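Local structure of ectoine dioxygenase (Sphingopyxis alaskensis, 4MHU) at residues D11-R16 against S153-W158; E22-L27 against R194-C199; F149-D154 against N250-S255. The protein catalyses the iron(II)- and 2-oxoglutarate-dependent hydroxylation of L-ectoine to 5-hydroxyectoine, a compatible solute that protects cells against osmotic stress. All blocks are in the same frame, centred on the assembly; numbering follows the deposited sequence.

Contact 1 of 3, residues D11-R16 against S153-W158; sequences DLYPSR and SDFETW. With FE (Fe (III) ion), chain C.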
loop_
_atom_site.group_PDB
_atom_site.type_symbol
_atom_site.label_atom_id
_atom_site.label_comp_id
_atom_site.label_asym_id
_atom_site.label_seq_id
_atom_site.Cartn_x
_atom_site.Cartn_y
_atom_site.Cartn_z
ATOM N N ASP A 11 -18.565 15.023 4.366
ATOM C CA ASP A 11 -17.146 14.918 4.076
ATOM C C ASP A 11 -16.447 15.036 5.425
ATOM O O ASP A 11 -16.270 16.123 5.940
ATOM C CB ASP A 11 -16.678 16.015 3.099
ATOM C CG ASP A 11 -15.226 15.799 2.578
ATOM O OD1 ASP A 11 -14.892 16.289 1.481
ATOM O OD2 ASP A 11 -14.413 15.132 3.244
ATOM N N LEU A 12 -16.055 13.905 5.999
ATOM C CA LEU A 12 -15.351 13.909 7.279
ATOM C C LEU A 12 -13.880 14.337 7.166
ATOM O O LEU A 12 -13.252 14.638 8.172
ATOM C CB LEU A 12 -15.418 12.528 7.917
ATOM C CG LEU A 12 -16.642 12.122 8.749
ATOM C CD1 LEU A 12 -17.883 11.907 7.890
ATOM C CD2 LEU A 12 -16.297 10.848 9.507
ATOM N N TYR A 13 -13.336 14.339 5.946
ATOM C CA TYR A 13 -11.898 14.507 5.724
ATOM C C TYR A 13 -11.607 15.443 4.554
ATOM O O TYR A 13 -11.043 15.024 3.536
ATOM C CB TYR A 13 -11.267 13.148 5.469
ATOM C CG TYR A 13 -11.317 12.220 6.653
ATOM C CD1 TYR A 13 -10.607 12.502 7.819
ATOM C CD2 TYR A 13 -12.045 11.036 6.598
ATOM C CE1 TYR A 13 -10.640 11.636 8.910
ATOM C CE2 TYR A 13 -12.079 10.158 7.679
ATOM C CZ TYR A 13 -11.378 10.458 8.825
ATOM O OH TYR A 13 -11.424 9.599 9.881
ATOM N N PRO A 14 -11.989 16.723 4.702
ATOM C CA PRO A 14 -11.964 17.631 3.582
ATOM C C PRO A 14 -10.555 18.130 3.370
ATOM O O PRO A 14 -9.877 18.444 4.329
ATOM C CB PRO A 14 -12.901 18.754 4.027
ATOM C CG PRO A 14 -12.813 18.773 5.505
ATOM C CD PRO A 14 -12.349 17.416 5.955
ATOM N N SER A 15 -10.136 18.175 2.109
ATOM C CA SER A 15 -8.789 18.573 1.701
ATOM C C SER A 15 -8.864 19.189 0.306
ATOM O O SER A 15 -9.812 18.929 -0.435
ATOM C CB SER A 15 -7.881 17.335 1.685
ATOM O OG SER A 15 -6.524 17.641 1.423
ATOM N N ARG A 16 -7.877 20.007 -0.059
ATOM C CA ARG A 16 -7.872 20.714 -1.366
ATOM C C ARG A 16 -9.091 21.666 -1.524
ATOM O O ARG A 16 -9.848 21.582 -2.487
ATOM C CB ARG A 16 -7.779 19.692 -2.519
ATOM C CG ARG A 16 -6.618 18.711 -2.364
ATOM C CD ARG A 16 -6.336 17.891 -3.615
ATOM N NE ARG A 16 -5.738 16.584 -3.315
ATOM C CZ ARG A 16 -5.543 15.607 -4.201
ATOM N NH1 ARG A 16 -5.884 15.755 -5.474
ATOM N NH2 ARG A 16 -4.989 14.461 -3.825
ATOM N N SER A 153 0.180 10.964 1.787
ATOM C CA SER A 153 -0.758 10.028 2.369
ATOM C C SER A 153 -1.701 9.440 1.342
ATOM O O SER A 153 -2.561 10.144 0.810
ATOM C CB SER A 153 -1.598 10.696 3.432
ATOM O OG SER A 153 -2.515 9.745 3.922
ATOM N N ASP A 154 -1.599 8.140 1.111
ATOM C CA ASP A 154 -2.496 7.494 0.159
ATOM C C ASP A 154 -3.929 7.928 0.375
ATOM O O ASP A 154 -4.581 8.348 -0.556
ATOM C CB ASP A 154 -2.370 5.974 0.203
ATOM C CG ASP A 154 -0.996 5.484 -0.258
ATOM O OD1 ASP A 154 -0.241 6.312 -0.814
ATOM O OD2 ASP A 154 -0.666 4.281 -0.072
ATOM N N PHE A 155 -4.401 7.904 1.601
ATOM C CA PHE A 155 -5.825 8.174 1.842
ATOM C C PHE A 155 -6.289 9.542 1.359
ATOM O O PHE A 155 -7.416 9.701 0.877
ATOM C CB PHE A 155 -6.154 8.071 3.330
ATOM C CG PHE A 155 -7.588 8.354 3.641
ATOM C CD1 PHE A 155 -8.580 7.477 3.235
ATOM C CD2 PHE A 155 -7.955 9.505 4.302
ATOM C CE1 PHE A 155 -9.912 7.734 3.502
ATOM C CE2 PHE A 155 -9.282 9.768 4.587
ATOM C CZ PHE A 155 -10.266 8.884 4.187
ATOM N N GLU A 156 -5.437 10.544 1.519
ATOM C CA GLU A 156 -5.801 11.899 1.114
ATOM C C GLU A 156 -6.183 11.890 -0.358
ATOM O O GLU A 156 -7.156 12.526 -0.737
ATOM C CB GLU A 156 -4.664 12.900 1.404
ATOM C CG GLU A 156 -5.048 14.366 1.224
ATOM C CD GLU A 156 -4.944 14.849 -0.219
ATOM O OE1 GLU A 156 -4.498 14.070 -1.080
ATOM O OE2 GLU A 156 -5.318 16.010 -0.498
ATOM N N THR A 157 -5.443 11.150 -1.174
ATOM C CA THR A 157 -5.803 10.996 -2.599
ATOM C C THR A 157 -6.999 10.088 -2.792
ATOM O O THR A 157 -7.861 10.367 -3.602
ATOM C CB THR A 157 -4.631 10.467 -3.442
ATOM O OG1 THR A 157 -3.620 11.460 -3.495
ATOM C CG2 THR A 157 -5.038 10.172 -4.859
ATOM N N TRP A 158 -7.049 8.983 -2.061
ATOM C CA TRP A 158 -8.120 8.010 -2.267
ATOM C C TRP A 158 -9.448 8.660 -1.946
ATOM O O TRP A 158 -10.421 8.474 -2.661
ATOM C CB TRP A 158 -7.872 6.725 -1.463
ATOM C CG TRP A 158 -6.670 5.944 -1.959
ATOM C CD1 TRP A 158 -6.063 6.066 -3.184
ATOM C CD2 TRP A 158 -5.947 4.926 -1.264
ATOM N NE1 TRP A 158 -5.005 5.192 -3.287
ATOM C CE2 TRP A 158 -4.913 4.477 -2.125
ATOM C CE3 TRP A 158 -6.052 4.357 0.009
ATOM C CZ2 TRP A 158 -4.006 3.477 -1.758
ATOM C CZ3 TRP A 158 -5.139 3.344 0.375
ATOM C CH2 TRP A 158 -4.131 2.935 -0.501
HETATM FE FE FE C . 1.871 5.111 -1.722
#

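Contact 2 of 3, residues E22-L27 against R194-C199; sequences EMRPRL and RTYLTC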
loop_
_atom_site.group_PDB
_atom_site.type_symbol
_atom_site.label_atom_id
_atom_site.label_comp_id
_atom_site.label_asym_id
_atom_site.label_seq_id
_atom_site.Cartn_x
_atom_site.Cartn_y
_atom_site.Cartn_z
ATOM N N GLU A 22 -4.009 22.211 7.095
ATOM C CA GLU A 22 -4.485 21.891 8.431
ATOM C C GLU A 22 -4.111 20.481 8.832
ATOM O O GLU A 22 -4.147 19.556 8.028
ATOM C CB GLU A 22 -6.014 22.008 8.483
ATOM C CG GLU A 22 -6.559 23.295 9.087
ATOM C CD GLU A 22 -8.039 23.181 9.444
ATOM O OE1 GLU A 22 -8.817 22.590 8.634
ATOM O OE2 GLU A 22 -8.414 23.678 10.545
ATOM N N MET A 23 -3.789 20.315 10.098
ATOM C CA MET A 23 -3.654 19.001 10.688
ATOM C C MET A 23 -4.930 18.713 11.459
ATOM O O MET A 23 -5.078 19.179 12.574
ATOM C CB MET A 23 -2.450 18.974 11.623
ATOM C CG MET A 23 -1.127 19.079 10.882
ATOM S SD MET A 23 0.299 18.612 11.878
ATOM C CE MET A 23 1.577 18.725 10.640
ATOM N N ARG A 24 -5.851 17.960 10.856
ATOM C CA ARG A 24 -7.108 17.571 11.506
ATOM C C ARG A 24 -6.935 16.225 12.233
ATOM O O ARG A 24 -6.122 15.384 11.843
ATOM C CB ARG A 24 -8.227 17.409 10.482
ATOM C CG ARG A 24 -8.225 18.410 9.346
ATOM C CD ARG A 24 -9.420 19.325 9.398
ATOM N NE ARG A 24 -10.657 18.581 9.163
ATOM C CZ ARG A 24 -11.838 19.139 8.913
ATOM N NH1 ARG A 24 -11.978 20.460 8.841
ATOM N NH2 ARG A 24 -12.892 18.366 8.723
ATOM N N PRO A 25 -7.728 15.995 13.269
ATOM C CA PRO A 25 -7.619 14.722 13.970
ATOM C C PRO A 25 -8.184 13.539 13.153
ATOM O O PRO A 25 -8.974 13.747 12.251
ATOM C CB PRO A 25 -8.457 14.969 15.228
ATOM C CG PRO A 25 -9.516 15.939 14.785
ATOM C CD PRO A 25 -8.930 16.752 13.661
ATOM N N ARG A 26 -7.747 12.317 13.450
ATOM C CA ARG A 26 -8.351 11.106 12.872
ATOM C C ARG A 26 -9.692 10.757 13.536
ATOM O O ARG A 26 -9.774 10.708 14.767
ATOM C CB ARG A 26 -7.411 9.917 13.044
ATOM C CG ARG A 26 -7.895 8.636 12.370
ATOM C CD ARG A 26 -6.864 7.516 12.497
ATOM N NE ARG A 26 -7.258 6.298 11.789
ATOM C CZ ARG A 26 -6.547 5.689 10.839
ATOM N NH1 ARG A 26 -5.391 6.164 10.447
ATOM N NH2 ARG A 26 -7.005 4.586 10.273
ATOM N N LEU A 27 -10.718 10.487 12.724
ATOM C CA LEU A 27 -12.073 10.183 13.237
ATOM C C LEU A 27 -12.515 8.736 13.041
ATOM O O LEU A 27 -13.665 8.414 13.295
ATOM C CB LEU A 27 -13.118 11.082 12.580
ATOM C CG LEU A 27 -12.797 12.567 12.444
ATOM C CD1 LEU A 27 -13.797 13.191 11.478
ATOM C CD2 LEU A 27 -12.792 13.311 13.758
ATOM N N ARG A 194 -2.489 9.063 12.630
ATOM C CA ARG A 194 -3.500 9.732 13.492
ATOM C C ARG A 194 -3.716 11.203 13.242
ATOM O O ARG A 194 -4.469 11.831 13.972
ATOM C CB ARG A 194 -3.130 9.621 14.952
ATOM C CG ARG A 194 -3.014 8.193 15.402
ATOM C CD ARG A 194 -2.780 8.094 16.895
ATOM N NE ARG A 194 -3.094 6.744 17.331
ATOM C CZ ARG A 194 -4.328 6.258 17.424
ATOM N NH1 ARG A 194 -5.364 7.029 17.104
ATOM N NH2 ARG A 194 -4.528 4.998 17.818
ATOM N N THR A 195 -3.028 11.771 12.263
ATOM C CA THR A 195 -3.251 13.174 11.863
ATOM C C THR A 195 -3.608 13.150 10.421
ATOM O O THR A 195 -2.941 12.496 9.649
ATOM C CB THR A 195 -1.981 14.024 11.934
ATOM O OG1 THR A 195 -1.507 14.030 13.270
ATOM C CG2 THR A 195 -2.250 15.438 11.490
ATOM N N TYR A 196 -4.660 13.842 10.057
ATOM C CA TYR A 196 -4.971 14.018 8.642
ATOM C C TYR A 196 -4.385 15.357 8.283
ATOM O O TYR A 196 -4.786 16.379 8.843
ATOM C CB TYR A 196 -6.476 14.020 8.431
ATOM C CG TYR A 196 -6.926 14.138 7.029
ATOM C CD1 TYR A 196 -6.637 13.145 6.102
ATOM C CD2 TYR A 196 -7.708 15.222 6.620
ATOM C CE1 TYR A 196 -7.098 13.231 4.802
ATOM C CE2 TYR A 196 -8.167 15.328 5.315
ATOM C CZ TYR A 196 -7.871 14.335 4.408
ATOM O OH TYR A 196 -8.347 14.421 3.099
ATOM N N LEU A 197 -3.424 15.339 7.381
ATOM C CA LEU A 197 -2.795 16.547 6.889
ATOM C C LEU A 197 -3.484 16.933 5.611
ATOM O O LEU A 197 -3.417 16.204 4.630
ATOM C CB LEU A 197 -1.332 16.286 6.599
ATOM C CG LEU A 197 -0.474 17.444 6.112
ATOM C CD1 LEU A 197 -0.415 18.570 7.141
ATOM C CD2 LEU A 197 0.932 16.962 5.775
ATOM N N THR A 198 -4.159 18.072 5.610
ATOM C CA THR A 198 -4.812 18.550 4.388
ATOM C C THR A 198 -3.783 19.152 3.433
ATOM O O THR A 198 -2.804 19.768 3.870
ATOM C CB THR A 198 -5.916 19.574 4.709
ATOM O OG1 THR A 198 -5.366 20.683 5.463
ATOM C CG2 THR A 198 -7.043 18.873 5.518
ATOM N N CYS A 199 -3.996 18.948 2.137
ATOM C CA CYS A 199 -3.215 19.618 1.121
ATOM C C CYS A 199 -3.944 20.862 0.551
ATOM O O CYS A 199 -5.197 20.895 0.490
ATOM C CB CYS A 199 -2.907 18.642 -0.007
ATOM S SG CYS A 199 -1.941 17.202 0.501
#

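Contact 3 of 3, residues F149-D154 against N250-S255; sequences FYWHSD and NLMHGS. With FE (Fe (III) ion), chain C.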
loop_
_atom_site.group_PDB
_atom_site.type_symbol
_atom_site.label_atom_id
_atom_site.label_comp_id
_atom_site.label_asym_id
_atom_site.label_seq_id
_atom_site.Cartn_x
_atom_site.Cartn_y
_atom_site.Cartn_z
ATOM N N PHE A 149 10.042 8.751 -4.587
ATOM C CA PHE A 149 8.622 9.037 -4.456
ATOM C C PHE A 149 8.494 9.958 -3.219
ATOM O O PHE A 149 8.949 9.636 -2.135
ATOM C CB PHE A 149 7.825 7.723 -4.368
ATOM C CG PHE A 149 8.080 6.795 -5.533
ATOM C CD1 PHE A 149 7.508 7.049 -6.783
ATOM C CD2 PHE A 149 8.949 5.703 -5.410
ATOM C CE1 PHE A 149 7.781 6.216 -7.873
ATOM C CE2 PHE A 149 9.223 4.866 -6.497
ATOM C CZ PHE A 149 8.640 5.126 -7.729
ATOM N N TYR A 150 7.934 11.144 -3.404
ATOM C CA TYR A 150 7.880 12.147 -2.341
ATOM C C TYR A 150 6.797 11.800 -1.354
ATOM O O TYR A 150 5.836 11.123 -1.702
ATOM C CB TYR A 150 7.577 13.539 -2.934
ATOM C CG TYR A 150 7.811 14.697 -1.981
ATOM C CD1 TYR A 150 9.086 15.124 -1.685
ATOM C CD2 TYR A 150 6.736 15.373 -1.381
ATOM C CE1 TYR A 150 9.308 16.184 -0.836
ATOM C CE2 TYR A 150 6.951 16.458 -0.542
ATOM C CZ TYR A 150 8.237 16.855 -0.286
ATOM O OH TYR A 150 8.470 17.911 0.562
ATOM N N TRP A 151 6.934 12.341 -0.152
ATOM C CA TRP A 151 6.006 12.112 0.960
ATOM C C TRP A 151 4.555 12.373 0.576
ATOM O O TRP A 151 4.267 13.404 -0.016
ATOM C CB TRP A 151 6.330 13.041 2.125
ATOM C CG TRP A 151 7.649 12.937 2.618
ATOM C CD1 TRP A 151 8.697 13.771 2.349
ATOM C CD2 TRP A 151 8.137 11.943 3.519
ATOM N NE1 TRP A 151 9.826 13.339 3.024
ATOM C CE2 TRP A 151 9.504 12.217 3.748
ATOM C CE3 TRP A 151 7.560 10.839 4.138
ATOM C CZ2 TRP A 151 10.292 11.421 4.579
ATOM C CZ3 TRP A 151 8.344 10.051 4.966
ATOM C CH2 TRP A 151 9.686 10.344 5.186
ATOM N N HIS A 152 3.667 11.443 0.942
ATOM C CA HIS A 152 2.234 11.567 0.690
ATOM C C HIS A 152 1.441 10.618 1.562
ATOM O O HIS A 152 1.949 9.590 2.010
ATOM C CB HIS A 152 1.901 11.249 -0.770
ATOM C CG HIS A 152 2.123 9.810 -1.154
ATOM N ND1 HIS A 152 3.382 9.265 -1.338
ATOM C CD2 HIS A 152 1.244 8.813 -1.419
ATOM C CE1 HIS A 152 3.263 7.993 -1.697
ATOM N NE2 HIS A 152 1.977 7.693 -1.754
ATOM N N SER A 153 0.180 10.964 1.787
ATOM C CA SER A 153 -0.758 10.028 2.369
ATOM C C SER A 153 -1.701 9.440 1.342
ATOM O O SER A 153 -2.561 10.144 0.810
ATOM C CB SER A 153 -1.598 10.696 3.432
ATOM O OG SER A 153 -2.515 9.745 3.922
ATOM N N ASP A 154 -1.599 8.140 1.111
ATOM C CA ASP A 154 -2.496 7.494 0.159
ATOM C C ASP A 154 -3.929 7.928 0.375
ATOM O O ASP A 154 -4.581 8.348 -0.556
ATOM C CB ASP A 154 -2.370 5.974 0.203
ATOM C CG ASP A 154 -0.996 5.484 -0.258
ATOM O OD1 ASP A 154 -0.241 6.312 -0.814
ATOM O OD2 ASP A 154 -0.666 4.281 -0.072
ATOM N N ASN A 250 -3.506 6.022 5.700
ATOM C CA ASN A 250 -3.179 7.442 5.944
ATOM C C ASN A 250 -1.781 7.650 6.572
ATOM O O ASN A 250 -1.459 8.733 7.027
ATOM C CB ASN A 250 -4.261 8.051 6.827
ATOM C CG ASN A 250 -4.147 9.549 6.977
ATOM O OD1 ASN A 250 -4.037 10.271 6.004
ATOM N ND2 ASN A 250 -4.192 10.021 8.208
ATOM N N LEU A 251 -0.958 6.603 6.606
ATOM C CA LEU A 251 0.422 6.748 7.048
ATOM C C LEU A 251 1.170 7.623 6.032
ATOM O O LEU A 251 1.040 7.450 4.819
ATOM C CB LEU A 251 1.084 5.370 7.223
ATOM C CG LEU A 251 2.430 5.242 8.001
ATOM C CD1 LEU A 251 2.388 5.777 9.418
ATOM C CD2 LEU A 251 2.933 3.793 8.020
ATOM N N MET A 252 1.922 8.592 6.535
ATOM C CA MET A 252 2.697 9.470 5.683
ATOM C C MET A 252 3.967 8.734 5.362
ATOM O O MET A 252 4.701 8.350 6.280
ATOM C CB MET A 252 3.039 10.781 6.414
ATOM C CG MET A 252 3.761 11.795 5.536
ATOM S SD MET A 252 2.742 12.318 4.132
ATOM C CE MET A 252 1.321 12.988 4.968
ATOM N N HIS A 253 4.233 8.544 4.070
ATOM C CA HIS A 253 5.394 7.789 3.639
ATOM C C HIS A 253 5.941 8.186 2.304
ATOM O O HIS A 253 5.328 8.935 1.545
ATOM C CB HIS A 253 5.054 6.324 3.597
ATOM C CG HIS A 253 4.068 5.994 2.550
ATOM N ND1 HIS A 253 2.742 6.334 2.665
ATOM C CD2 HIS A 253 4.202 5.370 1.365
ATOM C CE1 HIS A 253 2.099 5.945 1.583
ATOM N NE2 HIS A 253 2.965 5.364 0.777
ATOM N N GLY A 254 7.126 7.652 2.016
ATOM C CA GLY A 254 7.822 7.932 0.747
ATOM C C GLY A 254 9.198 7.306 0.696
ATOM O O GLY A 254 9.514 6.486 1.489
ATOM N N SER A 255 10.025 7.685 -0.253
ATOM C CA SER A 255 11.282 6.998 -0.406
ATOM C C SER A 255 12.275 7.820 -1.212
ATOM O O SER A 255 11.891 8.579 -2.112
ATOM C CB SER A 255 11.062 5.591 -1.029
ATOM O OG SER A 255 10.910 5.630 -2.441
HETATM FE FE FE C . 1.871 5.111 -1.722
#

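Contact 1 of 3, residues D11-R16 against S153-W158
Arg16 and Glu156 form a side-on salt bridge that ties the N-terminal segment of this cupin-clan dioxygenase to the first turn of helix 154-162. Arg16 NE donates to the syn lone pair of Glu156 OE2 at 2.9 Å, and Arg16 NH2 reaches Glu156 OE1 at 2.8 Å. Both bonds are nearly straight, and with the guanidinium and carboxylate planes only 22° apart the two flat groups meet edge to edge. The anti lone pair of Glu156 OE2 takes a further donor, Ser15 OG, at 2.8 Å. Three bonds thus fix the rotation of the carboxylate and would be expected to favour its charged form. Glu156 reaches them because its chain bends at chi2 (-84°), swinging the carboxylate from the flank of the helix toward the loop, whereas Arg16 runs extended from CG to NE.

One residue earlier on the helix, Phe155 directs its ring edge toward the face of Tyr13 in an offset edge-to-face pair, centroids 5.3 Å apart and planes at 89°. The closest atoms are Phe155 CE2 and Tyr13 CD2, at 3.6 Å.

A second shell positions these groups. Arg16 NH1 makes a salt bridge to Glu161 one turn further along the helix, Ser15 OG is also bonded to the backbone N of Cys199, and Tyr13 OH is bonded to Asp28 OD2. Turned away from the loop, the helix carries Trp158, important for ectoine stabilization, while at its start Asp154 OD1 binds the iron at 2.6 Å. The loop itself is shaped by an Asx turn: Asp11 OD2, also bonded to His159 NE2, accepts from Tyr13 N at 3.0 Å on its anti side.

Contact 2 of 3, residues E22-L27 against R194-C199
A small two-stranded antiparallel sheet pairs Met23-Pro25 with Thr195-Leu197, illustrating how a few backbone bonds can fasten an N-terminal segment to a distant part of the chain. Arg24 and Tyr196 are its hydrogen-bonded pair: Arg24 N donates to Tyr196 O at 2.8 Å, and Tyr196 N returns the bond to Arg24 O at 2.8 Å. Beyond the strands the pairing continues with one backbone bond and one to a side chain. Thr198 N donates to Glu22 O at 2.8 Å, while Glu22 N donates to Thr198 OG1, 2.6 Å away. That hydroxyl faces Glu22 because it sits between the backbone N and the carbonyl carbon (chi1 57°), which also leaves Thr198 CG2 against Arg24 CG. With a valine here, Glu22 N would probably lose its side-chain acceptor, leaving the Thr198 N to Glu22 O bond to hold this end of the pairing.

Met23 and Leu197 lie side by side, pointing the same way, Met23 CG at 3.8 Å from Leu197 CD1, and Thr195 CG2 closes on Met23 CB. This Met23-Leu197 face rests on helix 222-232, at Ser224, whereas Tyr196, on the other face, packs against Phe155 and His159 of helix 154-162.

Contact 3 of 3, residues F149-D154 against N250-S255
The imidazole rings of His152 and His253 converge obliquely on the iron, their planes 49° apart: His253 CE1 lies over one face of the His152 ring, and His152 ND1 over one face of the His253 ring. In the plane of the His253 ring, at its edge, come the iron and the Asp154 carboxylate, which is turned 85° from the ring. His152 NE2 binds the metal at 2.6 Å and His253 NE2 at 2.7 Å. As a hydrogen-bonded pair the two histidines share a face of the sheet, and with each ring between the backbone N and the carbonyl carbon (chi1 67°) both NE2 atoms reach the iron.

The far nitrogens fix the ring rotations. His152 ND1 donates to Tyr150 O at 3.1 Å, and His253 ND1 donates to Leu251 O at 3.0 Å, the latter bond lying in the imidazole plane but above the carbonyl plane of its acceptor. Two backbone bonds pair the ligands directly: His152 N to His253 O at 3.1 Å, and His253 N to His152 O.

Behind the histidines, Trp151 lays CE3 against His253 C at 3.6 Å, while Met252 bends so that SD nestles by the His152 backbone. At one end Ser153 OG donates to Asn250 OD1 at 2.6 Å, tilted from the carbonyl plane. At the other, Ser255 OG meets the edge of the Phe149 ring, its distance to CD2 being 3.6 Å. Between Phe149 and His152 the register slips by one residue, a beta bulge.

His152 near the end of one strand and Asp154 at the start of helix 154-162 supply the His-X-Asp motif, and His253 on strand 252-255 the distant histidine, of the facial triad characteristic of iron and 2-oxoglutarate-dependent dioxygenases.

The three contacts adjoin one another between the N-terminal segment and the iron. Contacts 1 and 2, with centres 9 Å apart, are bound together where Tyr13 O lies 2.8 Å from Tyr196 OH and Arg16 N lies 2.9 Å from Cys199 O, both probable hydrogen bonds. Contact 2 reaches contact 3 through Thr195 O, 3.1 Å from Asn250 ND2, and through packing of Leu197 on Met252. Contacts 1 and 3 share Ser153 and Asp154, the junction where the metal-binding strand becomes helix 154-162. Both reach the iron through Asp154, whereas contact 2 lies further off, the nearest atoms of the Tyr196 side chain being about 14 Å from the metal.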